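Stromal cell-derived factor 2-like protein (Arabidopsis thaliana, PDB 3MAL) takes part in protein quality control and the unfolded protein response of the endoplasmic reticulum, in a complex with ERDJ3B and BiP that immune-receptor accumulation requires. Local coordinates at residues K32-S37 / A186-Y191; G47-T52 / M91-W96; V144-I149 / G153-H158; K160-I165 / Q169-G174. One frame throughout, in Å; residues are numbered along the deposited sequence.

Contact 1 (K32-S37 / A186-Y191); sequences KFRLHS and AAEGVY
Arg34 and Glu188 meet in a salt bridge on the surface of the beta-trefoil, joining a strand of the first MIR motif to the last barrel strand, in the third. One pair of residues makes the contact: Arg34 NH2 lies 2.9 Å from Glu188 OE2, but the N-H...O angle of 117° makes the hydrogen-bond component weak. The two side chains cross at about a right angle and the guanidinium and carboxylate planes are 65° apart, so the groups do not pair as a flat two-pronged bridge. The other carboxylate oxygen, Glu188 OE1, has its own salt bridge to Lys25 on strand 23-28, which places the glutamate between two positive charges and would probably favour its ionised form. The chain of strand 184-190 turns a corner at Glu188, whose side chain runs out extended toward the arginine. Arg34 bends at its second torsion (chi2 91°), and this folds the guanidinium back on its own segment, where NH1 donates to Lys32 O, 2.9 Å away in the guanidinium plane.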
loop_
_atom_site.group_PDB
_atom_site.type_symbol
_atom_site.label_atom_id
_atom_site.label_comp_id
_atom_site.label_asym_id
_atom_site.label_seq_id
_atom_site.Cartn_x
_atom_site.Cartn_y
_atom_site.Cartn_z
ATOM N N LYS A 32 -13.675 4.040 -1.068
ATOM C CA LYS A 32 -13.661 3.052 -2.153
ATOM C C LYS A 32 -12.590 3.308 -3.241
ATOM O O LYS A 32 -12.524 2.573 -4.218
ATOM C CB LYS A 32 -15.056 2.873 -2.792
ATOM C CG LYS A 32 -16.238 2.746 -1.784
ATOM C CD LYS A 32 -16.031 1.600 -0.796
ATOM C CE LYS A 32 -17.214 1.540 0.201
ATOM N NZ LYS A 32 -16.956 0.574 1.316
ATOM N N PHE A 33 -11.747 4.327 -3.061
ATOM C CA PHE A 33 -10.642 4.582 -4.010
ATOM C C PHE A 33 -9.544 3.515 -3.892
ATOM O O PHE A 33 -9.345 2.916 -2.824
ATOM C CB PHE A 33 -10.051 6.004 -3.826
ATOM C CG PHE A 33 -10.899 7.124 -4.453
ATOM C CD1 PHE A 33 -12.290 7.188 -4.243
ATOM C CD2 PHE A 33 -10.300 8.116 -5.229
ATOM C CE1 PHE A 33 -13.071 8.225 -4.830
ATOM C CE2 PHE A 33 -11.055 9.148 -5.800
ATOM C CZ PHE A 33 -12.458 9.199 -5.597
ATOM N N ARG A 34 -8.827 3.279 -4.988
ATOM C CA ARG A 34 -7.797 2.251 -4.996
ATOM C C ARG A 34 -6.376 2.826 -4.869
ATOM O O ARG A 34 -6.026 3.818 -5.503
ATOM C CB ARG A 34 -7.876 1.400 -6.272
ATOM C CG ARG A 34 -8.993 0.428 -6.315
ATOM C CD ARG A 34 -10.213 1.068 -6.958
ATOM N NE ARG A 34 -11.075 0.077 -7.585
ATOM C CZ ARG A 34 -12.280 -0.231 -7.136
ATOM N NH1 ARG A 34 -12.766 0.411 -6.080
ATOM N NH2 ARG A 34 -13.007 -1.153 -7.750
ATOM N N LEU A 35 -5.550 2.167 -4.063
ATOM C CA LEU A 35 -4.135 2.514 -3.990
ATOM C C LEU A 35 -3.508 2.432 -5.389
ATOM O O LEU A 35 -3.621 1.413 -6.075
ATOM C CB LEU A 35 -3.421 1.598 -2.970
ATOM C CG LEU A 35 -1.970 1.960 -2.601
ATOM C CD1 LEU A 35 -1.932 3.275 -1.783
ATOM C CD2 LEU A 35 -1.269 0.794 -1.864
ATOM N N HIS A 36 -2.836 3.510 -5.800
ATOM C CA HIS A 36 -2.459 3.716 -7.176
ATOM C C HIS A 36 -1.104 4.436 -7.296
ATOM O O HIS A 36 -0.737 5.285 -6.464
ATOM C CB HIS A 36 -3.592 4.522 -7.849
ATOM C CG HIS A 36 -3.279 5.061 -9.216
ATOM N ND1 HIS A 36 -2.694 6.290 -9.410
ATOM C CD2 HIS A 36 -3.587 4.594 -10.451
ATOM C CE1 HIS A 36 -2.585 6.524 -10.706
ATOM N NE2 HIS A 36 -3.127 5.512 -11.358
ATOM N N SER A 37 -0.339 4.072 -8.323
ATOM C CA SER A 37 0.895 4.813 -8.629
ATOM C C SER A 37 1.041 4.977 -10.125
ATOM O O SER A 37 0.188 4.531 -10.897
ATOM C CB SER A 37 2.146 4.182 -7.966
ATOM O OG SER A 37 3.231 5.112 -7.906
ATOM N N ALA A 186 -8.167 -5.704 0.745
ATOM C CA ALA A 186 -7.632 -6.264 -0.494
ATOM C C ALA A 186 -8.785 -6.746 -1.371
ATOM O O ALA A 186 -9.720 -7.411 -0.895
ATOM C CB ALA A 186 -6.628 -7.398 -0.214
ATOM N N ALA A 187 -8.720 -6.401 -2.655
ATOM C CA ALA A 187 -9.754 -6.823 -3.624
ATOM C C ALA A 187 -9.188 -7.130 -5.026
ATOM O O ALA A 187 -7.998 -6.862 -5.322
ATOM C CB ALA A 187 -10.825 -5.746 -3.712
ATOM N N GLU A 188 -10.028 -7.680 -5.898
ATOM C CA GLU A 188 -9.663 -7.834 -7.312
ATOM C C GLU A 188 -8.326 -8.530 -7.539
ATOM O O GLU A 188 -7.654 -8.276 -8.527
ATOM C CB GLU A 188 -9.635 -6.473 -8.024
ATOM C CG GLU A 188 -10.989 -5.911 -8.158
ATOM C CD GLU A 188 -11.038 -4.536 -8.790
ATOM O OE1 GLU A 188 -10.359 -4.251 -9.807
ATOM O OE2 GLU A 188 -11.825 -3.736 -8.276
ATOM N N GLY A 189 -7.939 -9.414 -6.639
ATOM C CA GLY A 189 -6.599 -9.958 -6.725
ATOM C C GLY A 189 -6.462 -11.237 -7.524
ATOM O O GLY A 189 -7.450 -11.837 -7.942
ATOM N N VAL A 190 -5.217 -11.619 -7.774
ATOM C CA VAL A 190 -4.911 -12.941 -8.272
ATOM C C VAL A 190 -4.013 -13.571 -7.225
ATOM O O VAL A 190 -2.886 -13.114 -7.001
ATOM C CB VAL A 190 -4.222 -12.890 -9.648
ATOM C CG1 VAL A 190 -3.756 -14.292 -10.066
ATOM C CG2 VAL A 190 -5.174 -12.295 -10.693
ATOM N N TYR A 191 -4.518 -14.602 -6.562
ATOM C CA TYR A 191 -3.829 -15.176 -5.412
ATOM C C TYR A 191 -3.143 -16.512 -5.739
ATOM O O TYR A 191 -3.790 -17.457 -6.235
ATOM C CB TYR A 191 -4.791 -15.292 -4.221
ATOM C CG TYR A 191 -5.691 -14.060 -4.050
ATOM C CD1 TYR A 191 -7.067 -14.153 -4.245
ATOM C CD2 TYR A 191 -5.163 -12.817 -3.716
ATOM C CE1 TYR A 191 -7.897 -13.049 -4.109
ATOM C CE2 TYR A 191 -5.994 -11.692 -3.567
ATOM C CZ TYR A 191 -7.355 -11.824 -3.771
ATOM O OH TYR A 191 -8.195 -10.739 -3.642
#

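Contact 2 (G47-T52 / M91-W96); sequences GQQSVT and MKTRKW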
loop_
_atom_site.group_PDB
_atom_site.type_symbol
_atom_site.label_atom_id
_atom_site.label_comp_id
_atom_site.label_asym_id
_atom_site.label_seq_id
_atom_site.Cartn_x
_atom_site.Cartn_y
_atom_site.Cartn_z
ATOM N N GLY A 47 10.367 14.338 -3.362
ATOM C CA GLY A 47 10.495 14.312 -4.823
ATOM C C GLY A 47 10.469 12.899 -5.419
ATOM O O GLY A 47 10.800 12.710 -6.599
ATOM N N GLN A 48 10.097 11.891 -4.624
ATOM C CA GLN A 48 9.999 10.518 -5.157
ATOM C C GLN A 48 8.684 10.324 -5.956
ATOM O O GLN A 48 7.841 11.214 -5.985
ATOM C CB GLN A 48 10.149 9.469 -4.039
ATOM C CG GLN A 48 11.570 9.434 -3.421
ATOM C CD GLN A 48 11.636 8.681 -2.110
ATOM O OE1 GLN A 48 10.712 7.949 -1.754
ATOM N NE2 GLN A 48 12.726 8.860 -1.382
ATOM N N GLN A 49 8.532 9.162 -6.595
ATOM C CA GLN A 49 7.317 8.824 -7.361
ATOM C C GLN A 49 6.096 8.898 -6.463
ATOM O O GLN A 49 6.098 8.350 -5.338
ATOM C CB GLN A 49 7.446 7.416 -7.943
ATOM C CG GLN A 49 6.278 6.970 -8.867
ATOM C CD GLN A 49 6.525 5.595 -9.475
ATOM O OE1 GLN A 49 5.853 4.612 -9.124
ATOM N NE2 GLN A 49 7.507 5.511 -10.375
ATOM N N SER A 50 5.040 9.545 -6.957
ATOM C CA SER A 50 3.843 9.790 -6.169
ATOM C C SER A 50 2.887 8.595 -6.146
ATOM O O SER A 50 2.942 7.696 -6.996
ATOM C CB SER A 50 3.119 11.034 -6.683
ATOM O OG SER A 50 2.666 10.816 -8.014
ATOM N N VAL A 51 2.068 8.573 -5.105
ATOM C CA VAL A 51 1.086 7.513 -4.849
ATOM C C VAL A 51 -0.233 8.257 -4.550
ATOM O O VAL A 51 -0.222 9.283 -3.877
ATOM C CB VAL A 51 1.537 6.630 -3.644
ATOM C CG1 VAL A 51 0.379 5.739 -3.143
ATOM C CG2 VAL A 51 2.752 5.789 -4.014
ATOM N N THR A 52 -1.352 7.751 -5.068
ATOM C CA THR A 52 -2.664 8.385 -4.904
ATOM C C THR A 52 -3.760 7.357 -4.703
ATOM O O THR A 52 -3.526 6.137 -4.815
ATOM C CB THR A 52 -3.074 9.228 -6.154
ATOM O OG1 THR A 52 -3.371 8.353 -7.255
ATOM C CG2 THR A 52 -1.987 10.230 -6.547
ATOM N N MET A 91 3.216 -3.034 -9.722
ATOM C CA MET A 91 3.475 -3.931 -10.841
ATOM C C MET A 91 4.015 -3.195 -12.059
ATOM O O MET A 91 4.930 -3.682 -12.729
ATOM C CB MET A 91 2.224 -4.704 -11.240
ATOM C CG MET A 91 1.945 -5.957 -10.428
ATOM S SD MET A 91 0.629 -6.948 -11.209
ATOM C CE MET A 91 1.487 -7.737 -12.549
ATOM N N LYS A 92 3.450 -2.034 -12.338
ATOM C CA LYS A 92 3.757 -1.316 -13.570
ATOM C C LYS A 92 5.118 -0.644 -13.552
ATOM O O LYS A 92 5.788 -0.623 -14.581
ATOM C CB LYS A 92 2.647 -0.289 -13.889
ATOM C CG LYS A 92 1.342 -0.925 -14.390
ATOM C CD LYS A 92 1.433 -1.310 -15.840
ATOM C CE LYS A 92 1.534 -0.088 -16.733
ATOM N NZ LYS A 92 0.402 0.805 -16.512
ATOM N N THR A 93 5.539 -0.110 -12.398
ATOM C CA THR A 93 6.814 0.620 -12.298
ATOM C C THR A 93 7.910 -0.118 -11.527
ATOM O O THR A 93 9.069 0.296 -11.567
ATOM C CB THR A 93 6.670 2.045 -11.665
ATOM O OG1 THR A 93 6.259 1.918 -10.301
ATOM C CG2 THR A 93 5.667 2.914 -12.427
ATOM N N ARG A 94 7.559 -1.190 -10.820
ATOM C CA ARG A 94 8.531 -1.937 -10.023
ATOM C C ARG A 94 9.052 -1.206 -8.772
ATOM O O ARG A 94 9.967 -1.701 -8.099
ATOM C CB ARG A 94 9.708 -2.384 -10.916
ATOM C CG ARG A 94 9.323 -3.452 -11.871
ATOM C CD ARG A 94 9.697 -4.742 -11.166
ATOM N NE ARG A 94 8.595 -5.658 -11.128
ATOM C CZ ARG A 94 8.592 -6.804 -10.466
ATOM N NH1 ARG A 94 9.646 -7.187 -9.744
ATOM N NH2 ARG A 94 7.514 -7.553 -10.527
ATOM N N LYS A 95 8.473 -0.051 -8.442
ATOM C CA LYS A 95 8.877 0.688 -7.229
ATOM C C LYS A 95 8.100 0.192 -5.998
ATOM O O LYS A 95 7.031 -0.415 -6.140
ATOM C CB LYS A 95 8.743 2.220 -7.412
ATOM C CG LYS A 95 9.558 2.802 -8.607
ATOM C CD LYS A 95 9.925 4.277 -8.315
ATOM C CE LYS A 95 10.874 4.916 -9.355
ATOM N NZ LYS A 95 11.934 3.985 -9.830
ATOM N N TRP A 96 8.653 0.430 -4.806
ATOM C CA TRP A 96 8.111 -0.128 -3.546
ATOM C C TRP A 96 7.269 0.910 -2.821
ATOM O O TRP A 96 7.682 2.058 -2.726
ATOM C CB TRP A 96 9.265 -0.564 -2.618
ATOM C CG TRP A 96 10.189 -1.512 -3.288
ATOM C CD1 TRP A 96 11.333 -1.213 -3.982
ATOM C CD2 TRP A 96 10.013 -2.918 -3.378
ATOM N NE1 TRP A 96 11.884 -2.370 -4.498
ATOM C CE2 TRP A 96 11.086 -3.428 -4.144
ATOM C CE3 TRP A 96 9.046 -3.806 -2.891
ATOM C CZ2 TRP A 96 11.220 -4.790 -4.422
ATOM C CZ3 TRP A 96 9.194 -5.157 -3.146
ATOM C CH2 TRP A 96 10.262 -5.637 -3.918
#
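Gln49 reaches across with its amide over the aliphatic part of Lys95: NE2 lies 3.4 Å from Lys95 CD, and Lys95 CE and CG are close behind. The amide oxygen faces Thr93, whose OG1 donates to Gln49 OE1 at 3.0 Å. This bond lies in the carbonyl plane, on a lone pair, with a C=O...O angle of 122°. Gln49 and Thr93 approach from opposite directions, and the glutamine spans the gap because its aliphatic chain is extended, with CG anti to the backbone N (chi1 -176°) and chi2 at 176°. Thr93 OG1 also receives a long, weak bond from Lys95 N at 3.5 Å and is linked to His90 ND1, so the hydroxyl is held by its own loop, weakly, and by the end of strand 85-90 while it meets the amide. Gln49 OE1 is shared as well, being hydrogen-bonded to Ser37 OG. The lysine only lends its methylene groups here, as its NZ is hydrogen-bonded to Gly116 O. In the all-beta trefoil, the contact ties strand 49-54 to the loop joining barrel strand 85-90 to strand 96-100. Strand 110-115 pairs with both 49-54 and 96-100, and its Cys114 touches Gln49 and Lys95.

Contact 3 (V144-I149 / G153-H158); sequences VRLQHI and GYLHSH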
loop_
_atom_site.group_PDB
_atom_site.type_symbol
_atom_site.label_atom_id
_atom_site.label_comp_id
_atom_site.label_asym_id
_atom_site.label_seq_id
_atom_site.Cartn_x
_atom_site.Cartn_y
_atom_site.Cartn_z
ATOM N N VAL A 144 -8.333 -4.425 7.130
ATOM C CA VAL A 144 -6.932 -4.441 7.592
ATOM C C VAL A 144 -6.411 -3.010 7.672
ATOM O O VAL A 144 -7.000 -2.076 7.108
ATOM C CB VAL A 144 -5.979 -5.276 6.637
ATOM C CG1 VAL A 144 -6.477 -6.717 6.478
ATOM C CG2 VAL A 144 -5.830 -4.600 5.246
ATOM N N ARG A 145 -5.298 -2.848 8.373
ATOM C CA ARG A 145 -4.530 -1.598 8.328
ATOM C C ARG A 145 -3.136 -2.011 7.917
ATOM O O ARG A 145 -2.757 -3.171 8.107
ATOM C CB ARG A 145 -4.496 -0.917 9.704
ATOM C CG ARG A 145 -5.868 -0.477 10.213
ATOM C CD ARG A 145 -5.785 0.407 11.485
ATOM N NE ARG A 145 -6.992 0.220 12.304
ATOM C CZ ARG A 145 -8.084 0.973 12.250
ATOM N NH1 ARG A 145 -8.164 2.005 11.441
ATOM N NH2 ARG A 145 -9.092 0.698 13.040
ATOM N N LEU A 146 -2.382 -1.076 7.345
ATOM C CA LEU A 146 -0.951 -1.278 7.088
ATOM C C LEU A 146 -0.178 -0.173 7.804
ATOM O O LEU A 146 -0.343 1.021 7.516
ATOM C CB LEU A 146 -0.676 -1.240 5.590
ATOM C CG LEU A 146 -1.237 -2.401 4.765
ATOM C CD1 LEU A 146 -1.241 -2.016 3.317
ATOM C CD2 LEU A 146 -0.420 -3.664 4.999
ATOM N N GLN A 147 0.661 -0.580 8.743
ATOM C CA GLN A 147 1.425 0.373 9.547
ATOM C C GLN A 147 2.889 0.416 9.120
ATOM O O GLN A 147 3.592 -0.590 9.144
ATOM C CB GLN A 147 1.291 0.073 11.042
ATOM C CG GLN A 147 1.915 1.177 11.911
ATOM C CD GLN A 147 1.834 0.910 13.396
ATOM O OE1 GLN A 147 1.784 -0.244 13.834
ATOM N NE2 GLN A 147 1.813 1.988 14.190
ATOM N N HIS A 148 3.339 1.596 8.715
ATOM C CA HIS A 148 4.701 1.752 8.263
ATOM C C HIS A 148 5.627 1.482 9.457
ATOM O O HIS A 148 5.488 2.124 10.495
ATOM C CB HIS A 148 4.891 3.159 7.689
ATOM C CG HIS A 148 6.231 3.387 7.038
ATOM N ND1 HIS A 148 7.181 4.238 7.565
ATOM C CD2 HIS A 148 6.763 2.894 5.895
ATOM C CE1 HIS A 148 8.246 4.252 6.779
ATOM N NE2 HIS A 148 8.016 3.449 5.757
ATOM N N ILE A 149 6.534 0.523 9.315
ATOM C CA ILE A 149 7.456 0.137 10.412
ATOM C C ILE A 149 8.294 1.312 10.944
ATOM O O ILE A 149 8.294 1.561 12.153
ATOM C CB ILE A 149 8.428 -1.026 10.030
ATOM C CG1 ILE A 149 7.675 -2.306 9.640
ATOM C CG2 ILE A 149 9.480 -1.282 11.176
ATOM C CD1 ILE A 149 6.859 -2.965 10.744
ATOM N N GLY A 153 3.431 5.309 10.911
ATOM C CA GLY A 153 2.260 5.846 10.205
ATOM C C GLY A 153 1.338 4.762 9.631
ATOM O O GLY A 153 1.823 3.796 9.030
ATOM N N TYR A 154 0.026 4.880 9.837
ATOM C CA TYR A 154 -0.929 3.998 9.158
ATOM C C TYR A 154 -1.163 4.569 7.771
ATOM O O TYR A 154 -1.364 5.781 7.628
ATOM C CB TYR A 154 -2.270 3.919 9.911
ATOM C CG TYR A 154 -2.115 3.341 11.279
ATOM C CD1 TYR A 154 -1.924 1.965 11.444
ATOM C CD2 TYR A 154 -2.096 4.161 12.409
ATOM C CE1 TYR A 154 -1.771 1.405 12.699
ATOM C CE2 TYR A 154 -1.944 3.603 13.686
ATOM C CZ TYR A 154 -1.771 2.213 13.811
ATOM O OH TYR A 154 -1.598 1.610 15.043
ATOM N N LEU A 155 -1.106 3.702 6.759
ATOM C CA LEU A 155 -1.503 4.067 5.406
ATOM C C LEU A 155 -2.926 4.649 5.458
ATOM O O LEU A 155 -3.860 4.015 5.982
ATOM C CB LEU A 155 -1.471 2.819 4.493
ATOM C CG LEU A 155 -1.784 3.093 3.019
ATOM C CD1 LEU A 155 -0.608 3.849 2.376
ATOM C CD2 LEU A 155 -2.044 1.764 2.298
ATOM N N HIS A 156 -3.098 5.826 4.868
ATOM C CA HIS A 156 -4.288 6.633 5.103
ATOM C C HIS A 156 -4.733 7.283 3.800
ATOM O O HIS A 156 -3.898 7.637 2.981
ATOM C CB HIS A 156 -3.927 7.741 6.112
ATOM C CG HIS A 156 -5.112 8.404 6.734
ATOM N ND1 HIS A 156 -5.697 9.535 6.201
ATOM C CD2 HIS A 156 -5.802 8.115 7.859
ATOM C CE1 HIS A 156 -6.708 9.906 6.964
ATOM N NE2 HIS A 156 -6.784 9.068 7.982
ATOM N N SER A 157 -6.050 7.398 3.594
ATOM C CA SER A 157 -6.574 8.290 2.578
ATOM C C SER A 157 -7.826 9.017 3.083
ATOM O O SER A 157 -8.257 8.845 4.237
ATOM C CB SER A 157 -6.852 7.547 1.256
ATOM O OG SER A 157 -6.836 8.455 0.157
ATOM N N HIS A 158 -8.387 9.853 2.211
ATOM C CA HIS A 158 -9.512 10.736 2.558
ATOM C C HIS A 158 -9.974 11.492 1.315
ATOM O O HIS A 158 -9.298 11.503 0.291
ATOM C CB HIS A 158 -9.170 11.757 3.660
ATOM C CG HIS A 158 -7.765 12.300 3.608
ATOM N ND1 HIS A 158 -7.116 12.779 4.729
ATOM C CD2 HIS A 158 -6.881 12.424 2.588
ATOM C CE1 HIS A 158 -5.899 13.181 4.404
ATOM N NE2 HIS A 158 -5.731 12.982 3.105
HETATM O O HOH W 1 -3.701 1.450 7.460
#
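Gln147 turns its CG away from its own backbone N (chi1 -172°) and, extended beyond it, lays its amide along the ring of Tyr154, whose CG stands beside its backbone N. Amide and ring planes are 11° apart, a stacked arrangement, and Gln147 CG makes an off-centre CH-pi contact 4.2 Å from the ring centroid. The amide is steadied by a bond from NE2 to Ser152 O in the connecting turn. The pair sits in the MIR 3 motif of the beta-trefoil, where barrel strand 143-148 turns sharply into strand 154-161; their N-to-C directions here are 117° apart, well short of antiparallel, and they share a single bridge, Gln147 with Tyr154. Two backbone bonds flank it, His148 N to Gly153 O at 2.7 Å and Leu155 N to Leu146 O at 2.9 Å. On the buried side Leu146 and Leu155 run side by side against Leu26. A water links the strands beyond the bridge, accepting from Leu146 N at 2.9 Å and lying 3.0 Å from Leu155 O, to which it can donate.

Contact 4 (K160-I165 / Q169-G174); sequences KKYQRI and QQEVCG. With EDO (1,2-ethanediol), chain F; SO4 (sulfate ion), chain D.
The ring of Tyr162 lies obliquely over the backbone of Gln169 to Glu171, with CD1 3.5 Å from Gln169 O and CE1 3.8 Å from Gln170 O. At its edge and in its plane sits a water, which accepts from Tyr162 OH at 2.8 Å and from Val172 N, so the phenol is coupled through the water to strand 170-175. The hydroxyl also rests against Glu171 CG, while ring and carboxylate stand 75° apart. The Arg164 guanidinium meets ethanediol C2 and a sulfate at its edge; Arg164 NH1 to sulfate O3 is a weak bond, and both molecules probably come from the crystallisation liquor. These residues belong to the beta hairpin of strands 154-161 and 170-175 in the MIR 3 motif of the trefoil. Lys161 and Gln170 form an antiparallel non-hydrogen-bonded pair, bracketed by Glu171 N to Lys160 O and Tyr162 N to Gln169 O, both 2.9 Å. The Glu171 carboxylate is buried and gripped by four donors: OE1 by Ser107 OG and His158 NE2, OE2 by Ser104 OG and the Ile106 backbone N.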
loop_
_atom_site.group_PDB
_atom_site.type_symbol
_atom_site.label_atom_id
_atom_site.label_comp_id
_atom_site.label_asym_id
_atom_site.label_seq_id
_atom_site.Cartn_x
_atom_site.Cartn_y
_atom_site.Cartn_z
ATOM N N LYS A 160 -9.681 14.221 -0.021
ATOM C CA LYS A 160 -8.840 15.397 -0.269
ATOM C C LYS A 160 -8.138 15.129 -1.584
ATOM O O LYS A 160 -7.351 14.191 -1.675
ATOM C CB LYS A 160 -7.840 15.614 0.879
ATOM C CG LYS A 160 -8.542 15.868 2.221
ATOM C CD LYS A 160 -7.590 16.467 3.250
ATOM C CE LYS A 160 -8.226 16.559 4.645
ATOM N NZ LYS A 160 -9.028 17.801 4.802
ATOM N N LYS A 161 -8.454 15.932 -2.611
ATOM C CA LYS A 161 -8.117 15.570 -3.980
ATOM C C LYS A 161 -7.196 16.545 -4.690
ATOM O O LYS A 161 -7.280 17.757 -4.479
ATOM C CB LYS A 161 -9.385 15.431 -4.826
ATOM C CG LYS A 161 -10.410 14.428 -4.342
ATOM C CD LYS A 161 -11.479 14.332 -5.416
ATOM C CE LYS A 161 -12.873 14.101 -4.874
ATOM N NZ LYS A 161 -13.211 12.661 -4.838
ATOM N N TYR A 162 -6.340 16.008 -5.560
ATOM C CA TYR A 162 -5.546 16.831 -6.483
ATOM C C TYR A 162 -6.481 17.473 -7.519
ATOM O O TYR A 162 -7.599 16.997 -7.722
ATOM C CB TYR A 162 -4.437 15.974 -7.139
ATOM C CG TYR A 162 -3.490 15.399 -6.097
ATOM C CD1 TYR A 162 -3.557 14.062 -5.715
ATOM C CD2 TYR A 162 -2.566 16.219 -5.455
ATOM C CE1 TYR A 162 -2.691 13.544 -4.730
ATOM C CE2 TYR A 162 -1.716 15.738 -4.478
ATOM C CZ TYR A 162 -1.773 14.402 -4.116
ATOM O OH TYR A 162 -0.916 13.966 -3.138
ATOM N N GLN A 163 -6.045 18.565 -8.145
ATOM C CA GLN A 163 -6.900 19.259 -9.117
ATOM C C GLN A 163 -6.337 19.360 -10.525
ATOM O O GLN A 163 -6.986 18.916 -11.476
ATOM C CB GLN A 163 -7.308 20.643 -8.611
ATOM C CG GLN A 163 -8.564 20.594 -7.743
ATOM C CD GLN A 163 -8.224 20.546 -6.287
ATOM O OE1 GLN A 163 -7.250 21.172 -5.848
ATOM N NE2 GLN A 163 -9.013 19.795 -5.515
ATOM N N ARG A 164 -5.129 19.889 -10.659
ATOM C CA ARG A 164 -4.553 20.139 -11.986
ATOM C C ARG A 164 -3.945 18.894 -12.661
ATOM O O ARG A 164 -4.401 18.514 -13.746
ATOM C CB ARG A 164 -3.565 21.314 -11.937
ATOM C CG ARG A 164 -4.274 22.672 -11.747
ATOM C CD ARG A 164 -3.288 23.785 -11.535
ATOM N NE ARG A 164 -3.653 24.558 -10.354
ATOM C CZ ARG A 164 -4.171 25.781 -10.359
ATOM N NH1 ARG A 164 -4.458 26.356 -9.200
ATOM N NH2 ARG A 164 -4.375 26.444 -11.498
ATOM N N ILE A 165 -2.929 18.282 -12.062
ATOM C CA ILE A 165 -2.376 17.025 -12.579
ATOM C C ILE A 165 -2.898 15.905 -11.678
ATOM O O ILE A 165 -2.825 16.022 -10.452
ATOM C CB ILE A 165 -0.820 17.019 -12.600
ATOM C CG1 ILE A 165 -0.251 18.179 -13.445
ATOM C CG2 ILE A 165 -0.279 15.657 -13.090
ATOM C CD1 ILE A 165 -0.590 18.121 -14.934
ATOM N N GLN A 169 -8.029 12.444 -8.210
ATOM C CA GLN A 169 -7.351 11.407 -7.400
ATOM C C GLN A 169 -7.114 11.934 -5.974
ATOM O O GLN A 169 -6.928 13.135 -5.785
ATOM C CB GLN A 169 -6.032 10.978 -8.030
ATOM C CG GLN A 169 -6.222 10.165 -9.330
ATOM C CD GLN A 169 -4.913 9.906 -10.089
ATOM O OE1 GLN A 169 -3.868 9.601 -9.489
ATOM N NE2 GLN A 169 -4.978 9.994 -11.435
ATOM N N GLN A 170 -7.153 11.044 -4.983
ATOM C CA GLN A 170 -7.045 11.452 -3.570
ATOM C C GLN A 170 -5.595 11.403 -3.098
ATOM O O GLN A 170 -4.800 10.561 -3.562
ATOM C CB GLN A 170 -7.893 10.539 -2.653
ATOM C CG GLN A 170 -9.365 10.652 -2.895
ATOM C CD GLN A 170 -10.208 9.663 -2.107
ATOM O OE1 GLN A 170 -9.706 8.723 -1.458
ATOM N NE2 GLN A 170 -11.507 9.871 -2.153
ATOM N N GLU A 171 -5.268 12.293 -2.161
ATOM C CA GLU A 171 -4.027 12.177 -1.396
ATOM C C GLU A 171 -3.982 10.851 -0.645
ATOM O O GLU A 171 -4.975 10.426 -0.038
ATOM C CB GLU A 171 -3.889 13.314 -0.371
ATOM C CG GLU A 171 -2.454 13.483 0.154
ATOM C CD GLU A 171 -2.393 14.300 1.429
ATOM O OE1 GLU A 171 -3.255 14.098 2.295
ATOM O OE2 GLU A 171 -1.481 15.131 1.570
ATOM N N VAL A 172 -2.813 10.218 -0.677
ATOM C CA VAL A 172 -2.524 9.102 0.217
ATOM C C VAL A 172 -1.397 9.575 1.132
ATOM O O VAL A 172 -0.457 10.244 0.681
ATOM C CB VAL A 172 -2.154 7.827 -0.581
ATOM C CG1 VAL A 172 -1.660 6.689 0.356
ATOM C CG2 VAL A 172 -3.368 7.382 -1.400
ATOM N N CYS A 173 -1.519 9.281 2.424
ATOM C CA CYS A 173 -0.510 9.740 3.393
ATOM C C CYS A 173 -0.465 8.768 4.568
ATOM O O CYS A 173 -1.152 7.749 4.548
ATOM C CB CYS A 173 -0.832 11.163 3.861
ATOM S SG CYS A 173 -2.395 11.314 4.738
ATOM N N GLY A 174 0.378 9.071 5.558
ATOM C CA GLY A 174 0.473 8.284 6.790
ATOM C C GLY A 174 0.097 9.165 7.973
ATOM O O GLY A 174 0.511 10.337 8.023
HETATM C C1 EDO F . -1.268 21.338 -7.803
HETATM O O1 EDO F . -0.566 22.097 -8.815
HETATM C C2 EDO F . -2.727 21.366 -8.219
HETATM O O2 EDO F . -3.317 20.135 -7.873
HETATM S S SO4 D . -4.023 25.923 -5.284
HETATM O O1 SO4 D . -5.037 25.443 -4.329
HETATM O O2 SO4 D . -3.402 24.811 -6.036
HETATM O O3 SO4 D . -4.510 26.889 -6.275
HETATM O O4 SO4 D . -3.037 26.673 -4.508
HETATM O O HOH W 2 -0.754 11.329 -2.312
#

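Contact 3 is the most buried, its centre about 8 Å from the centre of the chain, whereas contact 1, at a similar distance from that centre, is a surface ion pair. Contacts 2 and 4 are partly buried and farther out. Contacts 3 and 4 share strand 154-161 and depend on backbone pairing; contacts 1 and 2 bridge distant parts of the chain through side chains alone, one by charge and the other by a neutral amide-hydroxyl bond. Contact 2 touches contact 1 through Ser37 and Ser50, and contact 4 through Thr52 OG1 and Gln169 OE1, 2.6 Å apart. Leu35, Val51 and Val172 supply apolar links among contacts 1, 2 and 4. Contacts 2 and 3 lie on opposite sides of the chain centre.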